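Local coordinates for protein phosphatase YwpJ (Bacillus subtilis, PDB 1NRW) that removes phosphate in vitro from phosphorylated five- and six-carbon sugars and nucleoside monophosphates and, less readily, from flavin mononucleotide, as a magnesium-dependent HAD-superfamily phosphatase, at residues Glu39-Gly45 with Thr62-Asn68; Ala215-Gln219 with Asn243-Met247. All coordinates share one frame; numbering follows the deposited sequence.

Contact 1 of 2, residues Glu39-Gly45 with Thr62-Asn68; sequences EVVVSTG and TWVISAN. With PO4 (phosphate ion), chain B.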
loop_
_atom_site.group_PDB
_atom_site.type_symbol
_atom_site.label_atom_id
_atom_site.label_comp_id
_atom_site.label_asym_id
_atom_site.label_seq_id
_atom_site.Cartn_x
_atom_site.Cartn_y
_atom_site.Cartn_z
ATOM N N GLU A 39 -2.776 19.077 4.559
ATOM C CA GLU A 39 -3.618 17.910 4.339
ATOM C C GLU A 39 -2.701 16.690 4.349
ATOM O O GLU A 39 -1.771 16.600 3.547
ATOM C CB GLU A 39 -4.331 18.001 2.989
ATOM C CG GLU A 39 -5.307 19.166 2.853
ATOM C CD GLU A 39 -6.546 19.016 3.720
ATOM O OE1 GLU A 39 -6.777 17.918 4.270
ATOM O OE2 GLU A 39 -7.303 20.001 3.843
ATOM N N VAL A 40 -2.954 15.761 5.263
ATOM C CA VAL A 40 -2.135 14.561 5.348
ATOM C C VAL A 40 -2.869 13.363 4.770
ATOM O O VAL A 40 -4.029 13.107 5.110
ATOM C CB VAL A 40 -1.733 14.250 6.806
ATOM C CG1 VAL A 40 -0.981 12.919 6.864
ATOM C CG2 VAL A 40 -0.855 15.377 7.351
ATOM N N VAL A 41 -2.184 12.638 3.893
ATOM C CA VAL A 41 -2.752 11.460 3.253
ATOM C C VAL A 41 -1.839 10.257 3.456
ATOM O O VAL A 41 -0.627 10.354 3.267
ATOM C CB VAL A 41 -2.923 11.688 1.735
ATOM C CG1 VAL A 41 -3.670 10.518 1.112
ATOM C CG2 VAL A 41 -3.651 13.002 1.491
ATOM N N VAL A 42 -2.422 9.136 3.864
ATOM C CA VAL A 42 -1.671 7.899 4.055
ATOM C C VAL A 42 -2.056 7.016 2.870
ATOM O O VAL A 42 -3.245 6.800 2.602
ATOM C CB VAL A 42 -2.033 7.232 5.398
ATOM C CG1 VAL A 42 -1.449 5.830 5.473
ATOM C CG2 VAL A 42 -1.486 8.078 6.539
ATOM N N SER A 43 -1.048 6.516 2.162
ATOM C CA SER A 43 -1.269 5.719 0.955
ATOM C C SER A 43 -0.697 4.308 1.044
ATOM O O SER A 43 0.494 4.123 1.294
ATOM C CB SER A 43 -0.657 6.453 -0.238
ATOM O OG SER A 43 -0.956 5.792 -1.456
ATOM N N THR A 44 -1.542 3.316 0.786
ATOM C CA THR A 44 -1.131 1.922 0.910
ATOM C C THR A 44 -1.761 0.978 -0.114
ATOM O O THR A 44 -2.763 1.303 -0.747
ATOM C CB THR A 44 -1.506 1.398 2.323
ATOM O OG1 THR A 44 -1.057 0.047 2.488
ATOM C CG2 THR A 44 -3.027 1.439 2.521
ATOM N N GLY A 45 -1.155 -0.197 -0.264
ATOM C CA GLY A 45 -1.689 -1.203 -1.159
ATOM C C GLY A 45 -2.696 -2.042 -0.383
ATOM O O GLY A 45 -3.422 -2.848 -0.956
ATOM N N THR A 62 -6.697 10.643 8.947
ATOM C CA THR A 62 -6.071 11.276 7.790
ATOM C C THR A 62 -6.817 10.835 6.545
ATOM O O THR A 62 -7.677 9.957 6.606
ATOM C CB THR A 62 -4.615 10.794 7.597
ATOM O OG1 THR A 62 -4.628 9.407 7.215
ATOM C CG2 THR A 62 -3.806 10.950 8.879
ATOM N N TRP A 63 -6.495 11.449 5.411
ATOM C CA TRP A 63 -7.086 10.998 4.160
ATOM C C TRP A 63 -6.406 9.649 3.980
ATOM O O TRP A 63 -5.274 9.455 4.444
ATOM C CB TRP A 63 -6.690 11.897 2.987
ATOM C CG TRP A 63 -7.332 13.238 3.001
ATOM C CD1 TRP A 63 -6.922 14.335 3.694
ATOM C CD2 TRP A 63 -8.525 13.620 2.306
ATOM N NE1 TRP A 63 -7.786 15.384 3.477
ATOM C CE2 TRP A 63 -8.779 14.972 2.628
ATOM C CE3 TRP A 63 -9.403 12.950 1.443
ATOM C CZ2 TRP A 63 -9.881 15.672 2.119
ATOM C CZ3 TRP A 63 -10.503 13.649 0.933
ATOM C CH2 TRP A 63 -10.728 14.998 1.276
ATOM N N VAL A 64 -7.082 8.717 3.322
ATOM C CA VAL A 64 -6.503 7.403 3.099
ATOM C C VAL A 64 -6.668 6.942 1.665
ATOM O O VAL A 64 -7.788 6.868 1.146
ATOM C CB VAL A 64 -7.154 6.325 3.991
ATOM C CG1 VAL A 64 -6.519 4.954 3.702
ATOM C CG2 VAL A 64 -6.989 6.686 5.457
ATOM N N ILE A 65 -5.540 6.648 1.034
ATOM C CA ILE A 65 -5.531 6.109 -0.319
ATOM C C ILE A 65 -5.201 4.638 -0.076
ATOM O O ILE A 65 -4.163 4.319 0.516
ATOM C CB ILE A 65 -4.442 6.769 -1.174
ATOM C CG1 ILE A 65 -4.838 8.222 -1.463
ATOM C CG2 ILE A 65 -4.242 5.983 -2.470
ATOM C CD1 ILE A 65 -3.784 9.019 -2.202
ATOM N N SER A 66 -6.092 3.748 -0.490
ATOM C CA SER A 66 -5.875 2.322 -0.278
ATOM C C SER A 66 -5.980 1.519 -1.565
ATOM O O SER A 66 -6.299 2.058 -2.619
ATOM C CB SER A 66 -6.873 1.792 0.762
ATOM O OG SER A 66 -8.215 2.021 0.374
ATOM N N ALA A 67 -5.694 0.225 -1.473
ATOM C CA ALA A 67 -5.759 -0.652 -2.632
ATOM C C ALA A 67 -4.933 -0.124 -3.805
ATOM O O ALA A 67 -5.361 -0.163 -4.962
ATOM C CB ALA A 67 -7.210 -0.856 -3.047
ATOM N N ASN A 68 -3.741 0.373 -3.489
ATOM C CA ASN A 68 -2.813 0.875 -4.492
ATOM C C ASN A 68 -3.343 2.061 -5.296
ATOM O O ASN A 68 -3.011 2.216 -6.471
ATOM C CB ASN A 68 -2.418 -0.261 -5.448
ATOM C CG ASN A 68 -1.225 0.092 -6.314
ATOM O OD1 ASN A 68 -0.218 0.598 -5.817
ATOM N ND2 ASN A 68 -1.322 -0.186 -7.611
HETATM P P PO4 B . 2.377 -0.472 1.498
HETATM O O1 PO4 B . 3.662 0.246 1.593
HETATM O O2 PO4 B . 1.631 0.010 0.308
HETATM O O3 PO4 B . 2.640 -1.927 1.368
HETATM O O4 PO4 B . 1.584 -0.211 2.723
#
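Trp63 N donates to Val40 O, and Trp63 O accepts from Val42 N. The parallel pairing continues with Ile65 N to Val42 O (2.8 Å) and Ile65 O from Thr44 N. Trp63 O takes a second bond, from Thr62 OG1 (2.8 Å), on the opposite face of its carbonyl plane. The indole NE1 of Trp63 donates a hydrogen bond to Glu39 OE1 (2.8 Å). That oxygen lies close to the ring plane, but the bond leaves the carboxylate plane by 42°. Val41 CG2 packs on Trp63 CB at 3.6 Å. With an alanine at Trp63, Glu39 OE1 would probably lose its donor, and the space beside Val41 and Leu224 would be underfilled. Beyond the strands, Asn68 N bonds to Thr44 O (3.1 Å). Thr44 OG1, anti to the backbone N (chi1 -177°), reaches the bound phosphate, donates to its O4 (2.7 Å) and is hydrogen-bonded to Arg46 N. Gly45 N donates to phosphate O2 (2.9 Å). Thr44 is the motif II residue of HAD phosphatases. The strands and helix 48-55 form a beta-alpha-beta unit. Val41, Trp63 and Ile65 face helix 217-227; Val42 and Val64 face helix 48-55. Strand 6-10 pairs with the other edge of strand 39-43.

Contact 2 of 2, residues Ala215-Gln219 with Asn243-Met247; sequences ASKGQ and NDKSM. With PO4 (phosphate ion), chain B.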
loop_
_atom_site.group_PDB
_atom_site.type_symbol
_atom_site.label_atom_id
_atom_site.label_comp_id
_atom_site.label_asym_id
_atom_site.label_seq_id
_atom_site.Cartn_x
_atom_site.Cartn_y
_atom_site.Cartn_z
ATOM N N ALA A 215 -5.579 3.253 -11.415
ATOM C CA ALA A 215 -5.394 3.080 -9.979
ATOM C C ALA A 215 -3.917 2.887 -9.631
ATOM O O ALA A 215 -3.364 1.804 -9.810
ATOM C CB ALA A 215 -6.205 1.880 -9.481
ATOM N N SER A 216 -3.278 3.952 -9.165
ATOM C CA SER A 216 -1.881 3.896 -8.741
ATOM C C SER A 216 -1.758 4.942 -7.638
ATOM O O SER A 216 -2.584 5.854 -7.548
ATOM C CB SER A 216 -0.920 4.207 -9.899
ATOM O OG SER A 216 -0.950 5.575 -10.280
ATOM N N LYS A 217 -0.752 4.817 -6.779
ATOM C CA LYS A 217 -0.618 5.789 -5.705
ATOM C C LYS A 217 -0.424 7.193 -6.265
ATOM O O LYS A 217 -0.955 8.157 -5.719
ATOM C CB LYS A 217 0.542 5.412 -4.775
ATOM C CG LYS A 217 0.255 4.163 -3.946
ATOM C CD LYS A 217 1.305 3.951 -2.860
ATOM C CE LYS A 217 1.012 2.691 -2.047
ATOM N NZ LYS A 217 1.981 2.540 -0.925
ATOM N N GLY A 218 0.319 7.298 -7.366
ATOM C CA GLY A 218 0.554 8.594 -7.980
ATOM C C GLY A 218 -0.702 9.212 -8.577
ATOM O O GLY A 218 -0.947 10.400 -8.411
ATOM N N GLN A 219 -1.505 8.416 -9.273
ATOM C CA GLN A 219 -2.731 8.940 -9.869
ATOM C C GLN A 219 -3.755 9.336 -8.808
ATOM O O GLN A 219 -4.488 10.310 -8.977
ATOM C CB GLN A 219 -3.336 7.914 -10.830
ATOM C CG GLN A 219 -2.520 7.728 -12.096
ATOM C CD GLN A 219 -3.066 6.633 -12.985
ATOM O OE1 GLN A 219 -2.761 5.447 -12.803
ATOM N NE2 GLN A 219 -3.894 7.021 -13.945
ATOM N N ASN A 243 6.066 0.295 -5.107
ATOM C CA ASN A 243 4.720 0.782 -5.392
ATOM C C ASN A 243 4.545 2.271 -5.080
ATOM O O ASN A 243 3.493 2.852 -5.358
ATOM C CB ASN A 243 3.678 -0.062 -4.638
ATOM C CG ASN A 243 3.887 -0.061 -3.129
ATOM O OD1 ASN A 243 5.010 0.070 -2.644
ATOM N ND2 ASN A 243 2.796 -0.238 -2.378
ATOM N N ASP A 244 5.576 2.890 -4.505
ATOM C CA ASP A 244 5.523 4.313 -4.178
ATOM C C ASP A 244 6.129 5.182 -5.274
ATOM O O ASP A 244 5.986 6.405 -5.252
ATOM C CB ASP A 244 6.280 4.615 -2.879
ATOM C CG ASP A 244 5.692 3.922 -1.675
ATOM O OD1 ASP A 244 4.452 3.764 -1.621
ATOM O OD2 ASP A 244 6.476 3.562 -0.767
ATOM N N LYS A 245 6.814 4.554 -6.225
ATOM C CA LYS A 245 7.476 5.289 -7.298
ATOM C C LYS A 245 6.594 6.341 -7.964
ATOM O O LYS A 245 6.979 7.511 -8.061
ATOM C CB LYS A 245 8.008 4.315 -8.350
ATOM C CG LYS A 245 8.767 4.973 -9.491
ATOM C CD LYS A 245 9.285 3.924 -10.466
ATOM C CE LYS A 245 9.877 4.562 -11.710
ATOM N NZ LYS A 245 11.028 5.445 -11.386
ATOM N N SER A 246 5.408 5.935 -8.402
ATOM C CA SER A 246 4.507 6.863 -9.074
ATOM C C SER A 246 4.089 8.062 -8.233
ATOM O O SER A 246 3.875 9.146 -8.782
ATOM C CB SER A 246 3.259 6.132 -9.593
ATOM O OG SER A 246 2.457 5.620 -8.541
HETATM N N MSE A 247 3.973 7.911 -6.915
HETATM C CA MSE A 247 3.565 9.076 -6.145
HETATM C C MSE A 247 4.733 10.022 -5.876
HETATM O O MSE A 247 4.529 11.229 -5.774
HETATM C CB MSE A 247 2.816 8.691 -4.857
HETATM C CG MSE A 247 3.633 8.265 -3.677
HETATM SE SE MSE A 247 2.418 8.121 -2.150
HETATM C CE MSE A 247 3.548 7.010 -1.044
HETATM P P PO4 B . 2.377 -0.472 1.498
HETATM O O1 PO4 B . 3.662 0.246 1.593
HETATM O O2 PO4 B . 1.631 0.010 0.308
HETATM O O3 PO4 B . 2.640 -1.927 1.368
HETATM O O4 PO4 B . 1.584 -0.211 2.723
HETATM O O HOH W 1 1.170 2.552 -7.028
#
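Lys217 NZ meets Asp244 OD1 in a salt bridge of 2.8 Å, approaching nearly in line with the C-O bond. The same NZ donates to O2 of the bound phosphate, also at 2.8 Å. Asn243 brings its amide end up to the same phosphate oxygen. Lys217 and Asn243 are both established phosphate-binding residues. The ammonium group is also held by Asp10, the probable nucleophile, through a salt bridge, and probably by Ser43 O. It therefore joins the anion to the acidic centre of the HAD active site.

The lysine chain runs fully extended beyond CG (chi3 -180°, chi4 -176°). This carries NZ from the start of its helix to the phosphate. Its CD passes 3.4 Å from Asp244 OD1. Asp244 is steadied in turn by its other oxygen, OD2, which is hydrogen-bonded to Ser241, a residue of the calcium site.

Farther out, the N-H groups at the start of the helix are held by a water and by Ser246. The water accepts from Lys217 N and donates to Asn243 O (2.9 Å). Gly218 N donates to Ser246 OG at 3.0 Å. Gly218 CA lies 3.6 Å from Met247 CA, and this close approach leaves little room for a CB at Gly218, next to Ser246 O. Ser216 is the N-cap, its OG accepting from Gln219 N (3.1 Å).

The contact thus packs the first turn of helix 217-227 against the start of helix 245-250. Met247, a selenomethionine, leans on strand 6-10, while Ser216 and Asn243 touch strand 198-201.

Overall arrangement
Contact 1 closes before contact 2 opens along the chain, and their centres lie 11 Å apart. Contact 1 belongs to the large mixed sheet, where strands 39-43 and 63-66 are neighbours. Contact 2 lies where helices 217-227 and 245-250 begin; strand 235-239 of the same sheet comes between these helices in the chain. The two contacts meet directly, through the lysine ammonium group of contact 2 at the end of strand 39-43 and through the selenium of Met247, which packs on Ser43 CB. Both also bind one phosphate ion, which Asp12 N joins in holding. Distant parts of the sequence thus build a single phosphate site beside the metal.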